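Local structure of subclass B1 metallo-beta-lactamase (Myroides odoratimimus, 6T5L) at residues Phe65-Asp70 with Thr106-His111; Thr95-Asp100 with Ile122-Asp127; Gln114-Lys119 with Leu143-Gly148; Ala154-Glu159 with Lys163-Gly168. The protein hydrolyses beta-lactam antibiotics, carbapenems among them, as a subclass B1 metallo-beta-lactamase with two zinc ions bound in its active site. All blocks are in the same frame, centred on the assembly; numbering follows the deposited sequence. Where two conformers were deposited one is given.

From the N terminus, the chain leaves strand 61-65 through the loop 65-70, which contact 1 closes onto helix 105-110. Before that happens, 95-100 delivers zinc ligands and opens contact 2, so the two cross; D66 OD1 meets T95 OG1 between them. Contact 3 opens at 114-119, before 122-127 completes contact 2, and those two cross as well. Contact 3 closes on strand 142-147, tying the region beside strand 88-93 to the five-stranded sheet. Contact 4 follows in series as a short hairpin. Its strand 150-155 pairs with 142-147 through L143 N and A154 O, and V166 N returns to T95 O of contact 2.

Contact 1. Residues Phe65-Asp70 with Thr106-His111; sequences FDTPTD and TEFENH
T67 and F108 mark the nearest backbone approach, with their CA atoms 8.0 Å apart, a spacing that leaves room for one layer of side chains. The 65-70 segment runs off strand 61-65 as an irregular loop toward helix 71-83, which D70 introduces from the N-cap position by accepting a hydrogen bond from S73 N. The 106-111 segment brings in helix 105-110, and F108 is the residue it sends across.

T67 meets the F108 ring with its methyl group: CG2 sits 3.8 Å from F108 CD1, obliquely to the ring, as the two side chains slide past each other in opposite directions. P68 arrives differently. Its CD lies close to the ring plane, at the edge, 4.0 Å from F108 CE1. In T67 the chi1 of 76° sets CG2 beside the backbone N and facing the phenyl group, while OG1 is turned to the chain itself and bonds to P68 O at 2.9 Å. G104 N gives OG1 a second partner. On the helix side, H111 ND1 bends back to E107 O, 2.8 Å away, in a nearly straight bond (166°); H111 N reaches the same oxygen from the opposite face of its plane.

S74 of helix 71-83 and L92 of strand 88-93 also touch the F108 ring. Within the alpha-beta/beta-alpha fold of the metallo-beta-lactamases, the contact thus seats a helix on the loop at the end of a sheet strand. No hydrogen bond spans the two segments; their cohesion is apolar, and the T67 hydroxyl bonds to backbone atoms.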
# COMPACT_ATOMS: atom_id res chain seq x y z
N PHE A 65 0.86 0.03 -4.96
CA PHE A 65 1.32 0.05 -3.59
C PHE A 65 0.81 -1.23 -2.95
O PHE A 65 -0.41 -1.43 -2.88
CB PHE A 65 0.79 1.30 -2.84
CG PHE A 65 1.47 2.56 -3.24
CD1 PHE A 65 0.99 3.33 -4.30
CD2 PHE A 65 2.62 2.93 -2.62
CE1 PHE A 65 1.64 4.50 -4.68
CE2 PHE A 65 3.30 4.07 -3.01
CZ PHE A 65 2.81 4.87 -4.04
N ASP A 66 1.72 -2.07 -2.46
CA ASP A 66 1.38 -3.36 -1.88
C ASP A 66 0.90 -4.46 -2.83
O ASP A 66 -0.03 -4.24 -3.62
CB ASP A 66 0.37 -3.26 -0.76
CG ASP A 66 0.95 -2.68 0.53
OD1 ASP A 66 2.11 -2.15 0.50
OD2 ASP A 66 0.23 -2.76 1.56
N THR A 67 1.67 -5.52 -2.97
CA THR A 67 1.07 -6.69 -3.60
C THR A 67 -0.20 -7.08 -2.85
O THR A 67 -0.28 -6.90 -1.63
CB THR A 67 2.04 -7.87 -3.68
OG1 THR A 67 2.20 -8.52 -2.40
CG2 THR A 67 3.40 -7.39 -4.22
N PRO A 68 -1.21 -7.59 -3.54
CA PRO A 68 -2.21 -8.46 -2.89
C PRO A 68 -1.52 -9.62 -2.18
O PRO A 68 -0.32 -9.86 -2.34
CB PRO A 68 -3.09 -8.97 -4.05
CG PRO A 68 -2.81 -8.03 -5.25
CD PRO A 68 -1.37 -7.52 -5.02
N THR A 69 -2.31 -10.36 -1.39
CA THR A 69 -1.75 -11.15 -0.30
C THR A 69 -1.03 -12.41 -0.79
O THR A 69 -0.22 -12.98 -0.04
CB THR A 69 -2.85 -11.56 0.70
OG1 THR A 69 -3.98 -12.08 -0.01
CG2 THR A 69 -3.30 -10.37 1.55
N ASP A 70 -1.31 -12.89 -2.00
CA ASP A 70 -0.61 -14.07 -2.47
C ASP A 70 -0.45 -14.05 -3.99
O ASP A 70 -0.91 -13.12 -4.68
CB ASP A 70 -1.34 -15.33 -2.01
CG ASP A 70 -2.73 -15.42 -2.55
OD1 ASP A 70 -3.04 -14.67 -3.50
OD2 ASP A 70 -3.54 -16.20 -2.03
N THR A 106 6.56 -12.78 -5.90
CA THR A 106 7.06 -13.67 -6.97
C THR A 106 6.29 -13.44 -8.27
O THR A 106 6.85 -13.47 -9.38
CB THR A 106 6.94 -15.14 -6.55
OG1 THR A 106 7.78 -15.43 -5.40
CG2 THR A 106 7.35 -16.08 -7.71
N GLU A 107 4.98 -13.22 -8.17
CA GLU A 107 4.20 -13.11 -9.38
C GLU A 107 4.52 -11.81 -10.10
O GLU A 107 4.60 -11.77 -11.34
CB GLU A 107 2.73 -13.25 -9.00
CG GLU A 107 1.84 -13.44 -10.11
CD GLU A 107 2.08 -14.73 -10.87
OE1 GLU A 107 1.99 -15.82 -10.31
OE2 GLU A 107 2.41 -14.61 -12.04
N PHE A 108 4.76 -10.74 -9.34
CA PHE A 108 5.17 -9.46 -9.92
C PHE A 108 6.55 -9.58 -10.53
O PHE A 108 6.81 -9.11 -11.66
CB PHE A 108 5.18 -8.34 -8.86
CG PHE A 108 3.82 -7.76 -8.58
CD1 PHE A 108 2.93 -8.47 -7.80
CD2 PHE A 108 3.43 -6.49 -9.08
CE1 PHE A 108 1.65 -7.96 -7.55
CE2 PHE A 108 2.11 -5.99 -8.82
CZ PHE A 108 1.26 -6.70 -8.08
N GLU A 109 7.47 -10.22 -9.82
CA GLU A 109 8.83 -10.37 -10.36
C GLU A 109 8.82 -11.19 -11.67
O GLU A 109 9.59 -10.89 -12.60
CB GLU A 109 9.74 -10.99 -9.31
CG GLU A 109 9.95 -10.12 -8.09
CD GLU A 109 11.00 -10.70 -7.13
OE1 GLU A 109 10.86 -11.87 -6.77
OE2 GLU A 109 11.96 -9.98 -6.74
N ASN A 110 7.91 -12.15 -11.78
CA ASN A 110 7.82 -12.98 -12.97
C ASN A 110 7.23 -12.25 -14.15
O ASN A 110 7.41 -12.70 -15.28
CB ASN A 110 7.00 -14.22 -12.70
CG ASN A 110 7.79 -15.27 -11.91
OD1 ASN A 110 8.97 -15.07 -11.61
ND2 ASN A 110 7.12 -16.33 -11.50
N HIS A 111 6.54 -11.15 -13.91
CA HIS A 111 6.16 -10.27 -15.01
C HIS A 111 7.18 -9.15 -15.20
O HIS A 111 6.87 -8.17 -15.88
CB HIS A 111 4.76 -9.71 -14.78
CG HIS A 111 3.68 -10.75 -14.89
ND1 HIS A 111 3.48 -11.72 -13.93
CD2 HIS A 111 2.74 -10.98 -15.85
CE1 HIS A 111 2.50 -12.53 -14.30
NE2 HIS A 111 2.02 -12.09 -15.46

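Contact 2. Residues Thr95-Asp100 with Ile122-Asp127; sequences THFHDD and IELLKD. With ZN (zinc ion), chain C; ZN (zinc ion), chain D.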
# COMPACT_ATOMS: atom_id res chain seq x y z
N THR A 95 4.87 -1.28 1.04
CA THR A 95 4.93 -0.16 1.99
C THR A 95 5.55 -0.57 3.32
O THR A 95 5.89 0.33 4.10
CB THR A 95 3.53 0.48 2.23
OG1 THR A 95 2.63 -0.49 2.79
CG2 THR A 95 3.00 1.05 0.93
N HIS A 96 5.64 -1.89 3.60
CA HIS A 96 6.49 -2.46 4.66
C HIS A 96 6.71 -3.96 4.39
O HIS A 96 6.31 -4.51 3.35
CB HIS A 96 5.96 -2.20 6.10
CG HIS A 96 4.63 -2.80 6.45
ND1 HIS A 96 3.45 -2.26 5.99
CD2 HIS A 96 4.27 -3.78 7.33
CE1 HIS A 96 2.43 -2.95 6.51
NE2 HIS A 96 2.91 -3.89 7.30
N PHE A 97 7.37 -4.63 5.32
CA PHE A 97 7.93 -5.96 5.05
C PHE A 97 6.96 -7.10 5.36
O PHE A 97 7.30 -8.25 5.13
CB PHE A 97 9.23 -6.15 5.84
CG PHE A 97 9.02 -6.34 7.31
CD1 PHE A 97 8.81 -5.27 8.16
CD2 PHE A 97 9.06 -7.62 7.86
CE1 PHE A 97 8.62 -5.47 9.56
CE2 PHE A 97 8.89 -7.83 9.24
CZ PHE A 97 8.65 -6.78 10.08
N HIS A 98 5.74 -6.84 5.82
CA HIS A 98 4.84 -7.94 6.13
C HIS A 98 4.22 -8.52 4.87
O HIS A 98 4.31 -7.95 3.78
CB HIS A 98 3.71 -7.46 7.03
CG HIS A 98 4.15 -7.23 8.43
ND1 HIS A 98 3.51 -6.36 9.28
CD2 HIS A 98 5.17 -7.78 9.13
CE1 HIS A 98 4.13 -6.38 10.45
NE2 HIS A 98 5.12 -7.25 10.39
N ASP A 99 3.48 -9.63 5.04
CA ASP A 99 2.99 -10.37 3.88
C ASP A 99 1.78 -9.72 3.23
O ASP A 99 1.51 -10.02 2.06
CB ASP A 99 2.64 -11.82 4.26
CG ASP A 99 3.86 -12.77 4.21
OD1 ASP A 99 4.92 -12.40 3.69
OD2 ASP A 99 3.73 -13.92 4.69
N ASP A 100 1.04 -8.82 3.92
CA ASP A 100 0.05 -8.01 3.21
C ASP A 100 0.70 -6.86 2.43
O ASP A 100 -0.01 -5.92 1.99
CB ASP A 100 -1.09 -7.50 4.14
CG ASP A 100 -0.62 -6.82 5.45
OD1 ASP A 100 0.29 -7.32 6.15
OD2 ASP A 100 -1.30 -5.87 5.91
N ILE A 122 14.31 -3.46 3.21
CA ILE A 122 15.20 -4.54 2.75
C ILE A 122 15.90 -5.18 3.92
O ILE A 122 16.07 -6.41 3.97
CB ILE A 122 16.22 -4.02 1.72
CG1 ILE A 122 15.47 -3.49 0.47
CG2 ILE A 122 17.35 -5.13 1.32
CD1 ILE A 122 16.40 -2.94 -0.60
N GLU A 123 16.36 -4.36 4.86
CA GLU A 123 17.08 -4.88 6.01
C GLU A 123 16.18 -5.75 6.88
O GLU A 123 16.57 -6.83 7.33
CB GLU A 123 17.66 -3.71 6.80
CG GLU A 123 18.43 -4.14 8.04
CD GLU A 123 18.50 -3.04 9.08
OE1 GLU A 123 18.22 -3.32 10.27
OE2 GLU A 123 18.84 -1.90 8.71
N LEU A 124 14.95 -5.30 7.13
CA LEU A 124 14.06 -6.09 7.96
C LEU A 124 13.67 -7.38 7.26
O LEU A 124 13.57 -8.43 7.89
CB LEU A 124 12.83 -5.26 8.34
CG LEU A 124 13.18 -4.05 9.23
CD1 LEU A 124 11.95 -3.16 9.51
CD2 LEU A 124 13.83 -4.53 10.56
N LEU A 125 13.41 -7.32 5.97
CA LEU A 125 13.18 -8.55 5.23
C LEU A 125 14.36 -9.50 5.36
O LEU A 125 14.17 -10.71 5.56
CB LEU A 125 12.91 -8.23 3.79
CG LEU A 125 11.42 -8.02 3.55
CD1 LEU A 125 11.30 -7.42 2.15
CD2 LEU A 125 10.68 -9.35 3.74
N LYS A 126 15.59 -8.97 5.31
CA LYS A 126 16.75 -9.85 5.38
C LYS A 126 16.93 -10.38 6.79
O LYS A 126 17.30 -11.54 6.99
CB LYS A 126 18.00 -9.14 4.91
CG LYS A 126 19.22 -10.05 4.84
N ASP A 127 16.68 -9.53 7.79
CA ASP A 127 16.65 -10.00 9.17
C ASP A 127 15.71 -11.18 9.30
O ASP A 127 15.94 -12.08 10.11
CB ASP A 127 16.21 -8.86 10.10
CG ASP A 127 17.29 -7.80 10.31
OD1 ASP A 127 18.45 -8.00 9.86
OD2 ASP A 127 16.97 -6.75 10.93
ZN ZN C . 2.10 -5.02 8.80
ZN ZN D . -1.48 -4.65 7.79
O HOH W 1 1.06 -5.39 8.19
O HOH W 2 -2.07 -4.04 9.94
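F97 packs against L125 and L124, and this is the tight part of the contact: F97 CB comes to 3.7 Å from L125 CG, next to the closest backbone approach, between the CA atoms of F97 and L125 (5.9 Å). L124 lies over one face of the phenyl ring, with CB 4.2 Å from the ring centroid and 18° off the normal, a CH-pi contact. Its CD1 reaches toward the CD1-CE1 side of the same ring. A chi1 of 73° places the F97 ring between its own backbone N and carbonyl carbon, and the opposite face of the ring receives H98 CD2. The phenyl group is therefore held between a leucine of helix 119-127 and a zinc ligand.

That ligand belongs to the HxHxD motif of the family. H96 NE2 and H98 ND1 bind one zinc ion, each at 2.0 Å, together with H161; D100 OD2 binds the other at 2.2 Å, with C180 and H221. D194 OD2 takes a hydrogen bond from H98 NE2 and so helps to set the rotation of that imidazole. The looser side lies beyond L124, which is itself partly exposed, toward D99 and D127, both exposed and off the contact.

Contact 3. Residues Gln114-Lys119 with Leu143-Gly148; sequences QTYVSK and LTLDIG
Y116 turns one face of its phenol ring to the isobutyl group of L145, which spans it from the CD1 side of the ring to the hydroxyl end. L145 CD1 stands over the face, 3.9 Å from the ring centroid and 16° off the normal, in a CH-pi contact; L145 CD2 presses on the far end, 3.4 Å from Y116 CZ. In the alpha-beta/beta-alpha sandwich of the metallo-beta-lactamases, this joins two different sheet edges. Strand 116-118 forms a small parallel sheet with 137-139, and its Y116 also bonds through the backbone to L92 of strand 88-93, an outermost strand of the six-stranded sheet. L143 and L145 belong to strand 142-147, an outermost strand of the five-stranded sheet.

No hydrogen bond connects the two segments, and at the nearest point, between Y116 and L143, the CA atoms remain 8.3 Å apart. Side chains alone bridge that gap. L143 crosses the tyrosine at about a right angle: its CD2 reaches Y116 CB at 3.7 Å, while CD1 comes to the ring's CD2 obliquely. The chi1 of L143, 171°, puts CG trans to the backbone N, and from there the two methyls divide between CB and the near ring atom. In L145 a chi1 of -93°, off the usual staggered value, lets CD1 stand over the ring while CD2 meets CZ and OH.

I93 touches both Y116 and L143, and V152 of strand 150-155 touches L145. Just before Y116, Q114 NE2 bonds to P135 O and also to T115 O, the latter at 3.0 Å with T115 O in the plane of the Q114 amide.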
# COMPACT_ATOMS: atom_id res chain seq x y z
N GLN A 114 9.32 -3.81 -12.05
CA GLN A 114 10.33 -3.27 -11.16
C GLN A 114 9.76 -3.02 -9.75
O GLN A 114 8.71 -2.40 -9.58
CB GLN A 114 10.88 -1.96 -11.71
CG GLN A 114 12.03 -1.40 -10.90
CD GLN A 114 13.20 -2.39 -10.83
OE1 GLN A 114 13.73 -2.80 -11.85
NE2 GLN A 114 13.62 -2.74 -9.61
N THR A 115 10.47 -3.53 -8.75
CA THR A 115 10.20 -3.26 -7.35
C THR A 115 10.97 -2.03 -6.88
O THR A 115 12.17 -1.91 -7.14
CB THR A 115 10.61 -4.47 -6.51
OG1 THR A 115 9.84 -5.57 -6.96
CG2 THR A 115 10.33 -4.26 -5.05
N TYR A 116 10.29 -1.16 -6.17
CA TYR A 116 10.89 0.01 -5.54
C TYR A 116 10.65 -0.07 -4.04
O TYR A 116 9.49 -0.12 -3.62
CB TYR A 116 10.28 1.31 -6.06
CG TYR A 116 10.55 1.61 -7.51
CD1 TYR A 116 9.77 1.06 -8.48
CD2 TYR A 116 11.61 2.43 -7.90
CE1 TYR A 116 9.97 1.31 -9.81
CE2 TYR A 116 11.84 2.69 -9.23
CZ TYR A 116 10.99 2.11 -10.18
OH TYR A 116 11.11 2.32 -11.53
N VAL A 117 11.70 -0.10 -3.23
CA VAL A 117 11.50 -0.36 -1.81
C VAL A 117 12.54 0.37 -1.00
O VAL A 117 13.66 0.69 -1.47
CB VAL A 117 11.50 -1.89 -1.56
CG1 VAL A 117 12.78 -2.50 -2.13
CG2 VAL A 117 11.33 -2.25 -0.06
N SER A 118 12.16 0.69 0.22
CA SER A 118 13.05 1.45 1.06
C SER A 118 14.13 0.53 1.59
O SER A 118 13.95 -0.69 1.71
CB SER A 118 12.28 2.09 2.23
OG SER A 118 12.17 1.21 3.34
N LYS A 119 15.23 1.15 2.00
CA LYS A 119 16.39 0.39 2.47
C LYS A 119 16.13 -0.29 3.81
O LYS A 119 16.44 -1.47 3.97
CB LYS A 119 17.61 1.30 2.55
CG LYS A 119 18.18 1.68 1.18
CD LYS A 119 19.37 2.63 1.28
CE LYS A 119 20.00 2.89 -0.08
NZ LYS A 119 21.03 3.96 0.02
N LEU A 143 10.78 8.62 -2.35
CA LEU A 143 10.83 8.08 -3.70
C LEU A 143 9.90 8.93 -4.54
O LEU A 143 8.77 9.21 -4.13
CB LEU A 143 10.39 6.61 -3.75
CG LEU A 143 10.20 6.03 -5.16
CD1 LEU A 143 11.60 5.70 -5.89
CD2 LEU A 143 9.29 4.80 -5.19
N THR A 144 10.37 9.34 -5.71
CA THR A 144 9.58 10.07 -6.70
C THR A 144 9.63 9.20 -7.95
O THR A 144 10.72 8.81 -8.40
CB THR A 144 10.16 11.45 -6.99
OG1 THR A 144 10.20 12.18 -5.76
CG2 THR A 144 9.31 12.21 -8.03
N LEU A 145 8.47 8.81 -8.43
CA LEU A 145 8.40 8.07 -9.68
C LEU A 145 7.52 8.81 -10.67
O LEU A 145 6.43 9.27 -10.31
CB LEU A 145 7.82 6.68 -9.51
CG LEU A 145 8.71 5.49 -9.27
CD1 LEU A 145 7.71 4.30 -9.17
CD2 LEU A 145 9.78 5.28 -10.39
N ASP A 146 8.01 8.89 -11.92
CA ASP A 146 7.17 9.35 -13.02
C ASP A 146 6.17 8.27 -13.45
O ASP A 146 6.54 7.12 -13.68
CB ASP A 146 8.02 9.77 -14.22
CG ASP A 146 8.80 11.05 -13.96
OD1 ASP A 146 8.20 12.07 -13.55
OD2 ASP A 146 10.03 11.05 -14.15
N ILE A 147 4.90 8.64 -13.56
CA ILE A 147 3.88 7.77 -14.13
C ILE A 147 3.21 8.52 -15.27
O ILE A 147 2.29 9.31 -15.07
CB ILE A 147 2.86 7.31 -13.09
CG1 ILE A 147 1.83 6.40 -13.75
CG2 ILE A 147 2.24 8.52 -12.40
CD1 ILE A 147 0.92 5.71 -12.72
N GLY A 148 3.62 8.23 -16.48
CA GLY A 148 3.38 9.11 -17.64
C GLY A 148 3.65 10.56 -17.25
O GLY A 148 4.68 10.85 -16.65

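Contact 4. Residues Ala154-Glu159 with Lys163-Gly168; sequences AEYFGE and KDNVVG
E155 and V167 pair their backbones in both directions, E155 N to V167 O at 2.8 Å and V167 N to E155 O at 2.9 Å. They form the antiparallel hydrogen-bonded pair of a beta hairpin made by strands 150-155 and 167-170. Next to it, A154 and G168 make a non-hydrogen-bonded pair, and A154 CA adds a CA-H...O contact to V167 O.

Y156 CB packs on V166 CG1 at 3.9 Å. With CG trans to the backbone N (chi1 172°), the tyrosine ring lies along the returning chain, so that N165 O meets its edge at CD1. G158 N lies over the centre of one ring face, and the backbone angles there suit glycine because a CB would collide with the preceding carbonyl. Around F157 the two chains separate and one water bridges them, accepting from F157 N and donating to G158 O and N165 O; at E159 and K163 they come close again.

The turn between the segments carries H161, a zinc ligand. D164 steadies the returning side by bonding to T162 OG1 and T121 OG1, and its side chain touches H96 and F97. F157 packs on helix 200-210, where K210 forms a salt bridge with E155 OE1. At the tip K163 bends its ammonium group back to E159: K163 NZ meets E159 OE2 at 3.1 Å on the syn side, 30° out of the carboxylate plane, and N196 ND2 bonds to the same oxygen.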
# COMPACT_ATOMS: atom_id res chain seq x y z
N ALA A 154 6.45 7.92 -2.59
CA ALA A 154 6.40 7.13 -1.36
C ALA A 154 7.27 7.91 -0.41
O ALA A 154 8.27 8.46 -0.84
CB ALA A 154 6.96 5.69 -1.52
N GLU A 155 6.90 7.95 0.87
CA GLU A 155 7.68 8.73 1.83
C GLU A 155 7.63 8.07 3.20
O GLU A 155 6.59 7.60 3.65
CB GLU A 155 7.17 10.18 1.94
CG GLU A 155 8.09 11.03 2.85
CD GLU A 155 7.95 12.55 2.64
OE1 GLU A 155 8.42 13.30 3.50
OE2 GLU A 155 7.37 12.99 1.61
N TYR A 156 8.76 8.08 3.88
CA TYR A 156 8.85 7.63 5.27
C TYR A 156 8.77 8.81 6.24
O TYR A 156 9.57 9.75 6.14
CB TYR A 156 10.17 6.89 5.49
CG TYR A 156 10.46 6.53 6.91
CD1 TYR A 156 9.84 5.43 7.50
CD2 TYR A 156 11.38 7.26 7.67
CE1 TYR A 156 10.11 5.05 8.78
CE2 TYR A 156 11.69 6.86 8.95
CZ TYR A 156 11.05 5.74 9.50
OH TYR A 156 11.27 5.34 10.78
N PHE A 157 7.85 8.70 7.22
CA PHE A 157 7.55 9.76 8.17
C PHE A 157 8.00 9.41 9.58
O PHE A 157 8.00 10.31 10.42
CB PHE A 157 6.04 10.11 8.19
CG PHE A 157 5.59 10.84 6.98
CD1 PHE A 157 5.61 12.24 6.93
CD2 PHE A 157 5.17 10.15 5.88
CE1 PHE A 157 5.21 12.92 5.80
CE2 PHE A 157 4.77 10.83 4.72
CZ PHE A 157 4.83 12.23 4.69
N GLY A 158 8.42 8.16 9.84
CA GLY A 158 8.72 7.66 11.18
C GLY A 158 8.14 6.27 11.41
O GLY A 158 7.40 5.71 10.60
N GLU A 159 8.44 5.73 12.58
CA GLU A 159 7.96 4.42 12.97
C GLU A 159 6.53 4.45 13.47
O GLU A 159 6.05 5.45 14.04
CB GLU A 159 8.87 3.83 14.05
CG GLU A 159 10.35 3.82 13.60
CD GLU A 159 11.28 3.16 14.55
OE1 GLU A 159 12.50 3.29 14.29
OE2 GLU A 159 10.84 2.53 15.55
N LYS A 163 8.72 -0.50 11.87
CA LYS A 163 9.79 0.49 11.87
C LYS A 163 10.04 1.13 10.51
O LYS A 163 10.60 2.24 10.46
CB LYS A 163 11.08 -0.16 12.39
CG LYS A 163 10.95 -0.90 13.74
CD LYS A 163 12.22 -0.90 14.59
CE LYS A 163 11.88 -1.31 16.03
NZ LYS A 163 11.41 -0.17 16.89
N ASP A 164 9.61 0.47 9.43
CA ASP A 164 9.90 0.83 8.05
C ASP A 164 8.73 1.40 7.29
O ASP A 164 8.90 1.80 6.14
CB ASP A 164 10.44 -0.41 7.31
CG ASP A 164 9.38 -1.58 7.16
OD1 ASP A 164 8.64 -1.94 8.10
OD2 ASP A 164 9.35 -2.15 6.05
N ASN A 165 7.55 1.48 7.91
CA ASN A 165 6.35 1.72 7.14
C ASN A 165 6.48 3.05 6.38
O ASN A 165 6.91 4.08 6.95
CB ASN A 165 5.09 1.68 8.03
CG ASN A 165 5.21 2.41 9.36
OD1 ASN A 165 4.47 2.05 10.29
ND2 ASN A 165 6.09 3.37 9.49
N VAL A 166 6.16 3.03 5.05
CA VAL A 166 6.10 4.23 4.21
C VAL A 166 4.65 4.50 3.75
O VAL A 166 3.78 3.59 3.82
CB VAL A 166 7.04 4.14 2.99
CG1 VAL A 166 8.49 4.03 3.38
CG2 VAL A 166 6.74 2.96 2.00
N VAL A 167 4.42 5.76 3.20
CA VAL A 167 3.11 6.24 2.77
C VAL A 167 3.18 6.59 1.28
O VAL A 167 4.18 7.14 0.80
CB VAL A 167 2.69 7.44 3.66
CG1 VAL A 167 1.26 7.95 3.35
CG2 VAL A 167 2.75 6.99 5.10
N GLY A 168 2.16 6.19 0.54
CA GLY A 168 2.09 6.51 -0.87
C GLY A 168 1.21 7.75 -1.03
O GLY A 168 0.29 8.01 -0.24
O HOH W 3 6.43 6.60 7.97